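Long-range contacts in uncharacterized protein (Methanosarcina mazei, PDB 3R6A), which is of unknown function but belongs to the glyoxalase/bleomycin resistance protein/dioxygenase superfamily and assembles as a dimer: residues 3-8 / 71-76; 9-14 / 65-70; 15-20 / 51-56; 100-105 / 112-117. One frame throughout, in Å; residues are numbered along the deposited sequence.

Contact 1. Residues 3-8 / 71-76; sequences MKILQI and FLVDSL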
loop_
_atom_site.group_PDB
_atom_site.type_symbol
_atom_site.label_atom_id
_atom_site.label_comp_id
_atom_site.label_asym_id
_atom_site.label_seq_id
_atom_site.Cartn_x
_atom_site.Cartn_y
_atom_site.Cartn_z
HETATM N N MSE B 3 20.454 -4.116 6.818
HETATM C CA MSE B 3 18.980 -4.318 6.675
HETATM C C MSE B 3 18.330 -2.981 6.324
HETATM O O MSE B 3 18.283 -2.072 7.151
HETATM C CB MSE B 3 18.406 -4.857 7.988
HETATM C CG MSE B 3 16.975 -5.344 7.904
HETATM SE SE MSE B 3 16.381 -6.194 9.531
HETATM C CE MSE B 3 15.475 -4.693 10.347
ATOM N N LYS B 4 17.826 -2.859 5.099
ATOM C CA LYS B 4 17.211 -1.608 4.673
ATOM C C LYS B 4 15.985 -1.759 3.777
ATOM O O LYS B 4 15.970 -2.568 2.851
ATOM C CB LYS B 4 18.248 -0.750 3.946
ATOM C CG LYS B 4 17.704 0.559 3.392
ATOM C CD LYS B 4 18.796 1.358 2.684
ATOM C CE LYS B 4 18.255 2.665 2.122
ATOM N NZ LYS B 4 19.321 3.472 1.457
ATOM N N ILE B 5 14.957 -0.968 4.067
ATOM C CA ILE B 5 13.743 -0.963 3.261
ATOM C C ILE B 5 14.015 0.090 2.192
ATOM O O ILE B 5 14.287 1.247 2.516
ATOM C CB ILE B 5 12.513 -0.520 4.085
ATOM C CG1 ILE B 5 12.278 -1.497 5.240
ATOM C CG2 ILE B 5 11.279 -0.428 3.182
ATOM C CD1 ILE B 5 11.773 -2.852 4.819
ATOM N N LEU B 6 13.956 -0.308 0.926
ATOM C CA LEU B 6 14.209 0.619 -0.171
ATOM C C LEU B 6 12.929 1.328 -0.607
ATOM O O LEU B 6 12.936 2.523 -0.897
ATOM C CB LEU B 6 14.825 -0.132 -1.355
ATOM C CG LEU B 6 16.192 -0.769 -1.086
ATOM C CD1 LEU B 6 16.638 -1.549 -2.315
ATOM C CD2 LEU B 6 17.210 0.310 -0.742
ATOM N N GLN B 7 11.831 0.582 -0.653
ATOM C CA GLN B 7 10.540 1.141 -1.041
ATOM C C GLN B 7 9.423 0.323 -0.432
ATOM O O GLN B 7 9.568 -0.883 -0.230
ATOM C CB GLN B 7 10.324 1.091 -2.556
ATOM C CG GLN B 7 11.119 2.048 -3.404
ATOM C CD GLN B 7 10.606 2.055 -4.833
ATOM O OE1 GLN B 7 10.499 1.005 -5.473
ATOM N NE2 GLN B 7 10.275 3.239 -5.339
ATOM N N ILE B 8 8.308 0.987 -0.153
ATOM C CA ILE B 8 7.127 0.309 0.362
ATOM C C ILE B 8 6.123 0.499 -0.765
ATOM O O ILE B 8 5.740 1.626 -1.086
ATOM C CB ILE B 8 6.609 0.957 1.654
ATOM C CG1 ILE B 8 7.660 0.787 2.756
ATOM C CG2 ILE B 8 5.283 0.315 2.063
ATOM C CD1 ILE B 8 7.256 1.364 4.111
ATOM N N PHE B 71 7.307 -4.908 0.331
ATOM C CA PHE B 71 8.474 -4.171 0.789
ATOM C C PHE B 71 9.662 -4.551 -0.074
ATOM O O PHE B 71 10.066 -5.712 -0.090
ATOM C CB PHE B 71 8.837 -4.524 2.239
ATOM C CG PHE B 71 7.854 -4.050 3.276
ATOM C CD1 PHE B 71 6.688 -3.376 2.925
ATOM C CD2 PHE B 71 8.106 -4.295 4.626
ATOM C CE1 PHE B 71 5.787 -2.959 3.904
ATOM C CE2 PHE B 71 7.212 -3.882 5.610
ATOM C CZ PHE B 71 6.050 -3.211 5.245
ATOM N N LEU B 72 10.209 -3.583 -0.802
ATOM C CA LEU B 72 11.401 -3.825 -1.612
ATOM C C LEU B 72 12.549 -3.604 -0.627
ATOM O O LEU B 72 12.641 -2.542 -0.005
ATOM C CB LEU B 72 11.473 -2.821 -2.768
ATOM C CG LEU B 72 12.695 -2.847 -3.690
ATOM C CD1 LEU B 72 12.879 -4.229 -4.314
ATOM C CD2 LEU B 72 12.503 -1.797 -4.775
ATOM N N VAL B 73 13.406 -4.608 -0.469
ATOM C CA VAL B 73 14.508 -4.519 0.482
ATOM C C VAL B 73 15.871 -4.806 -0.132
ATOM O O VAL B 73 15.971 -5.362 -1.224
ATOM C CB VAL B 73 14.285 -5.497 1.669
ATOM C CG1 VAL B 73 12.936 -5.227 2.315
ATOM C CG2 VAL B 73 14.339 -6.941 1.181
ATOM N N ASP B 74 16.923 -4.431 0.589
ATOM C CA ASP B 74 18.282 -4.649 0.113
ATOM C C ASP B 74 18.705 -6.109 0.278
ATOM O O ASP B 74 19.388 -6.665 -0.582
ATOM C CB ASP B 74 19.248 -3.731 0.871
ATOM C CG ASP B 74 19.392 -4.111 2.333
ATOM O OD1 ASP B 74 18.401 -4.575 2.936
ATOM O OD2 ASP B 74 20.499 -3.933 2.887
ATOM N N SER B 75 18.285 -6.730 1.376
ATOM C CA SER B 75 18.650 -8.117 1.645
ATOM C C SER B 75 17.552 -8.934 2.321
ATOM O O SER B 75 17.208 -8.681 3.474
ATOM C CB SER B 75 19.909 -8.147 2.516
ATOM O OG SER B 75 20.173 -9.454 2.999
ATOM N N LEU B 76 17.014 -9.925 1.615
ATOM C CA LEU B 76 15.966 -10.772 2.188
ATOM C C LEU B 76 16.453 -11.510 3.424
ATOM O O LEU B 76 15.752 -11.589 4.427
ATOM C CB LEU B 76 15.485 -11.833 1.196
ATOM C CG LEU B 76 14.458 -11.558 0.102
ATOM C CD1 LEU B 76 13.975 -12.909 -0.433
ATOM C CD2 LEU B 76 13.286 -10.754 0.638
#

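Contact 2. Residues 9-14 / 65-70; sequences LSRLYV and RNTQAT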
loop_
_atom_site.group_PDB
_atom_site.type_symbol
_atom_site.label_atom_id
_atom_site.label_comp_id
_atom_site.label_asym_id
_atom_site.label_seq_id
_atom_site.Cartn_x
_atom_site.Cartn_y
_atom_site.Cartn_z
ATOM N N LEU B 9 5.722 -0.605 -1.383
ATOM C CA LEU B 9 4.801 -0.548 -2.507
ATOM C C LEU B 9 3.375 -0.907 -2.137
ATOM O O LEU B 9 3.122 -1.955 -1.532
ATOM C CB LEU B 9 5.306 -1.480 -3.614
ATOM C CG LEU B 9 6.755 -1.222 -4.033
ATOM C CD1 LEU B 9 7.222 -2.314 -4.986
ATOM C CD2 LEU B 9 6.861 0.150 -4.692
ATOM N N SER B 10 2.445 -0.027 -2.501
ATOM C CA SER B 10 1.024 -0.241 -2.234
ATOM C C SER B 10 0.449 -1.043 -3.395
ATOM O O SER B 10 0.765 -0.783 -4.554
ATOM C CB SER B 10 0.303 1.098 -2.110
ATOM O OG SER B 10 0.879 1.864 -1.067
ATOM N N ARG B 11 -0.417 -1.996 -3.074
ATOM C CA ARG B 11 -0.993 -2.882 -4.073
ATOM C C ARG B 11 -2.432 -2.582 -4.459
ATOM O O ARG B 11 -3.288 -2.400 -3.598
ATOM C CB ARG B 11 -0.911 -4.321 -3.562
ATOM C CG ARG B 11 0.506 -4.795 -3.257
ATOM C CD ARG B 11 0.495 -5.920 -2.223
ATOM N NE ARG B 11 -0.106 -7.165 -2.714
ATOM C CZ ARG B 11 0.560 -8.116 -3.363
ATOM N NH1 ARG B 11 1.855 -7.974 -3.614
ATOM N NH2 ARG B 11 -0.063 -9.229 -3.740
ATOM N N LEU B 12 -2.684 -2.530 -5.763
ATOM C CA LEU B 12 -4.023 -2.308 -6.286
ATOM C C LEU B 12 -4.305 -3.489 -7.209
ATOM O O LEU B 12 -3.407 -3.981 -7.901
ATOM C CB LEU B 12 -4.114 -0.988 -7.063
ATOM C CG LEU B 12 -3.901 0.304 -6.268
ATOM C CD1 LEU B 12 -4.206 1.504 -7.155
ATOM C CD2 LEU B 12 -4.803 0.321 -5.040
ATOM N N TYR B 13 -5.555 -3.939 -7.209
ATOM C CA TYR B 13 -5.978 -5.085 -8.002
ATOM C C TYR B 13 -7.015 -4.663 -9.025
ATOM O O TYR B 13 -8.055 -4.108 -8.675
ATOM C CB TYR B 13 -6.555 -6.140 -7.065
ATOM C CG TYR B 13 -5.664 -6.383 -5.876
ATOM C CD1 TYR B 13 -4.661 -7.349 -5.916
ATOM C CD2 TYR B 13 -5.780 -5.600 -4.724
ATOM C CE1 TYR B 13 -3.794 -7.531 -4.839
ATOM C CE2 TYR B 13 -4.920 -5.772 -3.648
ATOM C CZ TYR B 13 -3.930 -6.738 -3.712
ATOM O OH TYR B 13 -3.076 -6.908 -2.649
ATOM N N VAL B 14 -6.723 -4.940 -10.292
ATOM C CA VAL B 14 -7.610 -4.562 -11.380
ATOM C C VAL B 14 -7.818 -5.709 -12.364
ATOM O O VAL B 14 -7.059 -6.676 -12.378
ATOM C CB VAL B 14 -7.041 -3.339 -12.136
ATOM C CG1 VAL B 14 -6.881 -2.165 -11.169
ATOM C CG2 VAL B 14 -5.700 -3.695 -12.775
ATOM N N ARG B 65 -4.777 -10.769 -3.044
ATOM C CA ARG B 65 -5.375 -9.784 -2.152
ATOM C C ARG B 65 -5.073 -10.019 -0.681
ATOM O O ARG B 65 -5.293 -9.135 0.147
ATOM C CB ARG B 65 -6.891 -9.730 -2.359
ATOM C CG ARG B 65 -7.323 -9.013 -3.624
ATOM C CD ARG B 65 -8.836 -9.062 -3.761
ATOM N NE ARG B 65 -9.331 -8.238 -4.858
ATOM C CZ ARG B 65 -9.377 -6.910 -4.836
ATOM N NH1 ARG B 65 -8.957 -6.241 -3.769
ATOM N NH2 ARG B 65 -9.854 -6.250 -5.880
ATOM N N ASN B 66 -4.562 -11.199 -0.344
ATOM C CA ASN B 66 -4.254 -11.478 1.054
ATOM C C ASN B 66 -2.984 -10.780 1.530
ATOM O O ASN B 66 -2.719 -10.711 2.729
ATOM C CB ASN B 66 -4.144 -12.985 1.290
ATOM C CG ASN B 66 -5.464 -13.695 1.081
ATOM O OD1 ASN B 66 -6.504 -13.237 1.554
ATOM N ND2 ASN B 66 -5.430 -14.818 0.378
ATOM N N THR B 67 -2.204 -10.262 0.588
ATOM C CA THR B 67 -0.969 -9.557 0.927
ATOM C C THR B 67 -1.270 -8.064 1.034
ATOM O O THR B 67 -1.737 -7.450 0.076
ATOM C CB THR B 67 0.114 -9.798 -0.142
ATOM O OG1 THR B 67 0.422 -11.198 -0.194
ATOM C CG2 THR B 67 1.382 -9.022 0.193
ATOM N N GLN B 68 -1.003 -7.494 2.206
ATOM C CA GLN B 68 -1.269 -6.082 2.482
ATOM C C GLN B 68 -0.411 -5.102 1.682
ATOM O O GLN B 68 -0.902 -4.075 1.202
ATOM C CB GLN B 68 -1.069 -5.800 3.977
ATOM C CG GLN B 68 -1.806 -6.752 4.915
ATOM C CD GLN B 68 -3.302 -6.690 4.743
ATOM O OE1 GLN B 68 -3.902 -5.618 4.820
ATOM N NE2 GLN B 68 -3.920 -7.843 4.512
ATOM N N ALA B 69 0.873 -5.412 1.552
ATOM C CA ALA B 69 1.796 -4.537 0.837
ATOM C C ALA B 69 3.070 -5.277 0.479
ATOM O O ALA B 69 3.290 -6.403 0.918
ATOM C CB ALA B 69 2.130 -3.325 1.696
ATOM N N THR B 70 3.906 -4.630 -0.324
ATOM C CA THR B 70 5.168 -5.214 -0.757
ATOM C C THR B 70 6.318 -4.313 -0.328
ATOM O O THR B 70 6.297 -3.103 -0.563
ATOM C CB THR B 70 5.172 -5.387 -2.288
ATOM O OG1 THR B 70 4.195 -6.372 -2.646
ATOM C CG2 THR B 70 6.543 -5.814 -2.793
HETATM O O HOH W 1 -1.037 -2.015 -0.302
HETATM O O HOH W 2 -3.583 -5.220 -0.547
#

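Contact 3. Residues 15-20 / 51-56; sequences ADLNPA and ILLIAG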
loop_
_atom_site.group_PDB
_atom_site.type_symbol
_atom_site.label_atom_id
_atom_site.label_comp_id
_atom_site.label_asym_id
_atom_site.label_seq_id
_atom_site.Cartn_x
_atom_site.Cartn_y
_atom_site.Cartn_z
ATOM N N ALA B 15 -8.850 -5.587 -13.192
ATOM C CA ALA B 15 -9.162 -6.617 -14.173
ATOM C C ALA B 15 -8.193 -6.583 -15.349
ATOM O O ALA B 15 -7.751 -7.628 -15.831
ATOM C CB ALA B 15 -10.591 -6.437 -14.669
ATOM N N ASP B 16 -7.857 -5.382 -15.809
ATOM C CA ASP B 16 -6.950 -5.239 -16.945
ATOM C C ASP B 16 -6.013 -4.054 -16.775
ATOM O O ASP B 16 -6.446 -2.960 -16.419
ATOM C CB ASP B 16 -7.759 -5.076 -18.233
ATOM C CG ASP B 16 -8.651 -6.271 -18.514
ATOM O OD1 ASP B 16 -8.113 -7.363 -18.802
ATOM O OD2 ASP B 16 -9.890 -6.122 -18.438
ATOM N N LEU B 17 -4.729 -4.272 -17.047
ATOM C CA LEU B 17 -3.733 -3.217 -16.907
ATOM C C LEU B 17 -3.889 -2.013 -17.828
ATOM O O LEU B 17 -3.796 -0.874 -17.373
ATOM C CB LEU B 17 -2.320 -3.777 -17.099
ATOM C CG LEU B 17 -1.692 -4.581 -15.962
ATOM C CD1 LEU B 17 -0.275 -4.985 -16.348
ATOM C CD2 LEU B 17 -1.678 -3.747 -14.690
ATOM N N ASN B 18 -4.121 -2.263 -19.116
ATOM C CA ASN B 18 -4.226 -1.187 -20.102
ATOM C C ASN B 18 -5.004 0.063 -19.695
ATOM O O ASN B 18 -4.408 1.125 -19.506
ATOM C CB ASN B 18 -4.764 -1.726 -21.430
ATOM C CG ASN B 18 -3.796 -2.674 -22.103
ATOM O OD1 ASN B 18 -2.582 -2.462 -22.070
ATOM N ND2 ASN B 18 -4.325 -3.722 -22.731
ATOM N N PRO B 19 -6.338 -0.033 -19.560
ATOM C CA PRO B 19 -7.068 1.178 -19.172
ATOM C C PRO B 19 -6.611 1.739 -17.824
ATOM O O PRO B 19 -6.478 2.953 -17.658
ATOM C CB PRO B 19 -8.522 0.712 -19.155
ATOM C CG PRO B 19 -8.405 -0.724 -18.769
ATOM C CD PRO B 19 -7.240 -1.198 -19.602
ATOM N N ALA B 20 -6.367 0.851 -16.865
ATOM C CA ALA B 20 -5.929 1.275 -15.540
ATOM C C ALA B 20 -4.619 2.060 -15.605
ATOM O O ALA B 20 -4.505 3.130 -15.002
ATOM C CB ALA B 20 -5.774 0.064 -14.624
ATOM N N ILE B 51 3.183 2.369 -6.665
ATOM C CA ILE B 51 1.995 1.535 -6.724
ATOM C C ILE B 51 2.260 0.304 -7.582
ATOM O O ILE B 51 2.804 0.413 -8.672
ATOM C CB ILE B 51 0.815 2.288 -7.355
ATOM C CG1 ILE B 51 0.390 3.443 -6.449
ATOM C CG2 ILE B 51 -0.355 1.335 -7.576
ATOM C CD1 ILE B 51 -0.709 4.282 -7.032
ATOM N N LEU B 52 1.874 -0.863 -7.077
ATOM C CA LEU B 52 2.021 -2.100 -7.824
ATOM C C LEU B 52 0.624 -2.444 -8.304
ATOM O O LEU B 52 -0.280 -2.646 -7.489
ATOM C CB LEU B 52 2.536 -3.242 -6.935
ATOM C CG LEU B 52 4.022 -3.307 -6.582
ATOM C CD1 LEU B 52 4.270 -4.493 -5.650
ATOM C CD2 LEU B 52 4.845 -3.461 -7.854
ATOM N N LEU B 53 0.442 -2.479 -9.622
ATOM C CA LEU B 53 -0.844 -2.826 -10.211
ATOM C C LEU B 53 -0.815 -4.304 -10.584
ATOM O O LEU B 53 0.021 -4.736 -11.382
ATOM C CB LEU B 53 -1.111 -1.987 -11.465
ATOM C CG LEU B 53 -1.436 -0.509 -11.284
ATOM C CD1 LEU B 53 -1.534 0.158 -12.657
ATOM C CD2 LEU B 53 -2.754 -0.355 -10.522
ATOM N N ILE B 54 -1.724 -5.074 -9.991
ATOM C CA ILE B 54 -1.822 -6.507 -10.244
ATOM C C ILE B 54 -3.134 -6.733 -10.991
ATOM O O ILE B 54 -4.205 -6.433 -10.464
ATOM C CB ILE B 54 -1.830 -7.279 -8.911
ATOM C CG1 ILE B 54 -0.585 -6.896 -8.103
ATOM C CG2 ILE B 54 -1.871 -8.782 -9.170
ATOM C CD1 ILE B 54 -0.563 -7.456 -6.704
ATOM N N ALA B 55 -3.047 -7.249 -12.218
ATOM C CA ALA B 55 -4.233 -7.463 -13.039
ATOM C C ALA B 55 -4.524 -8.924 -13.347
ATOM O O ALA B 55 -3.615 -9.724 -13.550
ATOM C CB ALA B 55 -4.101 -6.680 -14.346
ATOM N N GLY B 56 -5.810 -9.254 -13.385
ATOM C CA GLY B 56 -6.229 -10.614 -13.673
ATOM C C GLY B 56 -7.690 -10.802 -13.311
ATOM O O GLY B 56 -8.336 -9.878 -12.817
#

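Contact 4. Residues 100-105 / 112-117; sequences GRNMTV and VIEYVE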
loop_
_atom_site.group_PDB
_atom_site.type_symbol
_atom_site.label_atom_id
_atom_site.label_comp_id
_atom_site.label_asym_id
_atom_site.label_seq_id
_atom_site.Cartn_x
_atom_site.Cartn_y
_atom_site.Cartn_z
ATOM N N GLY B 100 14.600 -11.446 -9.093
ATOM C CA GLY B 100 15.462 -11.600 -7.933
ATOM C C GLY B 100 14.981 -12.697 -7.003
ATOM O O GLY B 100 14.975 -13.865 -7.370
ATOM N N ARG B 101 14.573 -12.319 -5.795
ATOM C CA ARG B 101 14.079 -13.294 -4.822
ATOM C C ARG B 101 12.964 -12.671 -3.999
ATOM O O ARG B 101 13.009 -11.484 -3.696
ATOM C CB ARG B 101 15.195 -13.718 -3.865
ATOM C CG ARG B 101 16.371 -14.421 -4.502
ATOM C CD ARG B 101 17.543 -14.435 -3.529
ATOM N NE ARG B 101 17.242 -15.170 -2.303
ATOM C CZ ARG B 101 17.739 -14.863 -1.107
ATOM N NH1 ARG B 101 18.556 -13.828 -0.972
ATOM N NH2 ARG B 101 17.427 -15.594 -0.049
ATOM N N ASN B 102 11.964 -13.467 -3.634
ATOM C CA ASN B 102 10.869 -12.947 -2.817
ATOM C C ASN B 102 10.532 -13.940 -1.718
ATOM O O ASN B 102 10.982 -15.085 -1.734
ATOM C CB ASN B 102 9.577 -12.744 -3.620
ATOM C CG ASN B 102 9.785 -12.030 -4.940
ATOM O OD1 ASN B 102 10.625 -11.145 -5.065
ATOM N ND2 ASN B 102 8.979 -12.402 -5.932
HETATM N N MSE B 103 9.733 -13.471 -0.766
HETATM C CA MSE B 103 9.227 -14.296 0.325
HETATM C C MSE B 103 7.995 -13.582 0.851
HETATM O O MSE B 103 7.883 -12.357 0.748
HETATM C CB MSE B 103 10.257 -14.480 1.445
HETATM C CG MSE B 103 10.623 -13.228 2.210
HETATM SE SE MSE B 103 11.829 -13.655 3.675
HETATM C CE MSE B 103 12.004 -11.878 4.428
ATOM N N THR B 104 7.054 -14.348 1.379
ATOM C CA THR B 104 5.836 -13.772 1.929
ATOM C C THR B 104 5.870 -14.081 3.411
ATOM O O THR B 104 6.192 -15.197 3.815
ATOM C CB THR B 104 4.588 -14.363 1.258
ATOM O OG1 THR B 104 4.603 -14.016 -0.135
ATOM C CG2 THR B 104 3.319 -13.792 1.890
ATOM N N VAL B 105 5.542 -13.085 4.219
ATOM C CA VAL B 105 5.629 -13.232 5.661
ATOM C C VAL B 105 4.381 -12.806 6.406
ATOM O O VAL B 105 3.744 -11.825 6.045
ATOM C CB VAL B 105 6.802 -12.376 6.191
ATOM C CG1 VAL B 105 6.908 -12.484 7.708
ATOM C CG2 VAL B 105 8.100 -12.800 5.519
ATOM N N VAL B 112 0.128 -9.586 6.385
ATOM C CA VAL B 112 0.843 -10.423 5.427
ATOM C C VAL B 112 1.578 -9.487 4.473
ATOM O O VAL B 112 0.963 -8.691 3.774
ATOM C CB VAL B 112 -0.123 -11.316 4.630
ATOM C CG1 VAL B 112 0.649 -12.098 3.574
ATOM C CG2 VAL B 112 -0.839 -12.272 5.585
ATOM N N ILE B 113 2.902 -9.593 4.456
ATOM C CA ILE B 113 3.729 -8.727 3.630
ATOM C C ILE B 113 4.641 -9.505 2.694
ATOM O O ILE B 113 5.210 -10.533 3.074
ATOM C CB ILE B 113 4.623 -7.834 4.520
ATOM C CG1 ILE B 113 3.754 -6.983 5.453
ATOM C CG2 ILE B 113 5.545 -6.976 3.643
ATOM C CD1 ILE B 113 2.898 -5.940 4.753
ATOM N N GLU B 114 4.774 -9.015 1.467
ATOM C CA GLU B 114 5.664 -9.649 0.507
ATOM C C GLU B 114 6.974 -8.869 0.527
ATOM O O GLU B 114 6.978 -7.651 0.336
ATOM C CB GLU B 114 5.078 -9.613 -0.906
ATOM C CG GLU B 114 6.053 -10.109 -1.957
ATOM C CD GLU B 114 5.543 -9.913 -3.367
ATOM O OE1 GLU B 114 4.927 -8.858 -3.633
ATOM O OE2 GLU B 114 5.771 -10.810 -4.209
ATOM N N TYR B 115 8.074 -9.563 0.795
ATOM C CA TYR B 115 9.395 -8.937 0.813
ATOM C C TYR B 115 10.087 -9.310 -0.493
ATOM O O TYR B 115 10.169 -10.487 -0.852
ATOM C CB TYR B 115 10.214 -9.445 2.001
ATOM C CG TYR B 115 9.761 -8.885 3.327
ATOM C CD1 TYR B 115 10.463 -7.853 3.947
ATOM C CD2 TYR B 115 8.625 -9.387 3.967
ATOM C CE1 TYR B 115 10.054 -7.337 5.171
ATOM C CE2 TYR B 115 8.206 -8.874 5.191
ATOM C CZ TYR B 115 8.929 -7.852 5.790
ATOM O OH TYR B 115 8.552 -7.368 7.023
ATOM N N VAL B 116 10.590 -8.308 -1.204
ATOM C CA VAL B 116 11.241 -8.560 -2.481
ATOM C C VAL B 116 12.645 -7.986 -2.535
ATOM O O VAL B 116 12.906 -6.905 -2.012
ATOM C CB VAL B 116 10.421 -7.948 -3.634
ATOM C CG1 VAL B 116 11.091 -8.244 -4.968
ATOM C CG2 VAL B 116 9.004 -8.497 -3.608
ATOM N N GLU B 117 13.544 -8.722 -3.177
ATOM C CA GLU B 117 14.924 -8.297 -3.346
ATOM C C GLU B 117 15.181 -8.344 -4.847
ATOM O O GLU B 117 15.011 -9.385 -5.474
ATOM C CB GLU B 117 15.868 -9.262 -2.627
ATOM C CG GLU B 117 17.330 -8.850 -2.659
ATOM C CD GLU B 117 18.241 -9.909 -2.065
ATOM O OE1 GLU B 117 18.091 -10.226 -0.867
ATOM O OE2 GLU B 117 19.105 -10.430 -2.802
#

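Contact 1. Residues 3-8 / 71-76
Leu-72 pairs with both Leu-6 and Gln-7, making a classic beta bulge where strand 5-14 runs antiparallel to strand 69-73. Its carbonyl O takes two backbone donors, Leu-6 N at 2.8 Å and Gln-7 N at 3.3 Å, while Leu-72 N returns a bond to Gln-7 O. One extra residue is thereby absorbed on the first strand, and Ile-5 still faces Val-73.

The Leu-72 side chain can be followed outward. CB comes within 3.7 Å of Gln-7 O; CG, anti to the backbone N (chi1 176°), has Leu-6 CB as its neighbour at 4.2 Å; and CD2 ends 3.5 Å from Gln-7 OE1, the two side chains lying side by side and pointing the same way.

On the other face Ile-5, Ile-8, Phe-71 and Val-73 are apolar. Ile-5 CD1 reaches Val-73 CG1 at 3.6 Å and approaches Phe-71 CD2, while Ile-8, alongside the phenylalanine, brings CG2 to 3.8 Å from Phe-71 CE1. Phe-79 of helix 76-84 and Leu-28 of the second subunit also pack on Ile-5.

Beyond the strand, Asp-74 carries the pairing on: its N donates to Lys-4 O, and its OD1 receives Lys-4 N at 2.8 Å from above the carboxylate plane.

Contact 2. Residues 9-14 / 65-70
This is a buried junction in which antiparallel strand pairing gives way to side chains and water, where strand 5-14 parts from the chain leading into strand 69-73. Leu-9 and Thr-70 form the hydrogen-bonded pair: Leu-9 N gives a nearly straight bond to Thr-70 O (2.7 Å, 168°), and Thr-70 N answers to Leu-9 O.

Farther along strand 5-14, Arg-11 and Tyr-13 make the link. The arginine chain bends at chi3 (67°), which turns NE away from the extended line of the chain; NE then donates to Tyr-13 OH at 3.0 Å, close to the guanidinium plane. Thr-67 CB sits over one face of that group, 3.6 Å from Arg-11 NH2. The outer nitrogens of Arg-11 have partners beyond the two segments, NH1 in a salt bridge with Glu-114 OE1 and NH2 hydrogen-bonded to Phe-64 O.

Arg-65 lies over one face of the Tyr-13 ring, its CG 3.7 Å from the ring centroid and almost on the normal, a CH-pi contact; the two side chains slide past each other in opposite directions. Two waters complete the join. One accepts from Arg-11 N and donates to Gln-68 O at 2.6 Å; the other lies in plane at the tyrosine edge, joined to its OH and to Thr-67 O.

The two strands are neighbours at the centre of the mixed eight-stranded sheet, in keeping with the paired-module fold of the glyoxalase superfamily.

Contact 3. Residues 15-20 / 51-56
Leu-17, Leu-53 and Ala-55 carry this contact, in which the first turn of helix 17-27 settles against strand 51-55. The Leu-17 CG is anti to the carbonyl carbon (chi1 -76°) and comes within 3.6 Å of Ala-55 CB; beyond it, CD2 bridges two strand residues, touching Leu-53 CB at 3.7 Å and Ala-55 CB at 3.8 Å.

Ala-55 points its methyl toward the helix start, and besides the leucine branch that CB also meets backbone: Leu-17 N lies 3.7 Å away, with Asp-16 C and Ala-15 O slightly farther. The methyl therefore packs on the backbone of the helix start as well as on a side chain.

Leu-53, two residues earlier on the same side of the strand, crosses Leu-17 obliquely. Leu-21 and Tyr-24, later in helix 17-27, also pack against Leu-53, while Glu-44 and Ala-46 of strand 44-48 touch Leu-17, so the helix packs on strands 44-48 and 51-55 of the mixed sheet of this glyoxalase-superfamily fold.

At the Gly-56 end, Ala-15 O stands 3.5 Å from Gly-56 N without a hydrogen bond. The join between the two segments is therefore made by van der Waals contact, mostly of aliphatic groups with some backbone atoms, and its fit depends on shape rather than on directed polar bonds.

Contact 4. Residues 100-105 / 112-117
Tyr-115 packs its ring obliquely against Met-103 and Val-105 on the facing strand. Met-103 is modelled as selenomethionine; its CG stands between the backbone N and the carbonyl carbon (chi1 66°), from where it meets Tyr-115 CB at 3.8 Å. The chain then runs on extended, bringing CE to 3.9 Å from Tyr-115 CG. Farther out along the ring, Val-105 CG2 touches Tyr-115 CD2 at 3.8 Å. The tyrosine hydroxyl is hydrogen-bonded to His-107 NE2, Phe-71 meets the ring edge-to-face, and Leu-76 and Leu-83 of helix 76-84 pack on it.

The strands that bear these side chains, 100-106 and 112-118, form an antiparallel beta hairpin with regular register. Arg-101/Glu-117, Met-103/Tyr-115 and Val-105/Ile-113 are hydrogen-bonded pairs, each closed by two backbone bonds; Tyr-115 N to Met-103 O, at 2.8 Å, is one. Asn-102/Val-116 and Thr-104/Glu-114 are the non-hydrogen-bonded pairs between them, with side chains on the opposite face. There Thr-104 CG2 reaches diagonally to Val-112 CG1 at 3.6 Å.

At the far end Arg-101 and Glu-117 lie side by side with guanidinium and carboxylate planes 87° apart. Their salt bridge, NH1 to OE1 at 3.6 Å, is long; Arg-101 NH2 has a second carboxylate in Asp-77, and Glu-117 OE1 also accepts from Leu-76 N. One residue before Arg-101, Gly-100 brings its CA to 3.3 Å from Glu-117 O.

Overall arrangement
Contacts 1 and 2 join the same two strands, 5-14 and 69-73: contact 1 partly buried, with a bulge, contact 2 buried and nearer the chain's centre, where the pairing ends and polar side chains and waters take over. Contact 4, also partly buried, continues the sheet beyond strand 69-73 and relies on regular hairpin bonding; Glu-114 ties it to contact 2 through Arg-11 and Thr-70, and Glu-117 to contact 1 through Leu-76 N. Contact 3 differs in kind, a partly buried helix-on-sheet packing, mainly aliphatic and without hydrogen bonds between its segments, about 23 Å centre to centre from contact 1 on the opposite side of the chain's centre. The second subunit packs on contacts 1, 2 and 4.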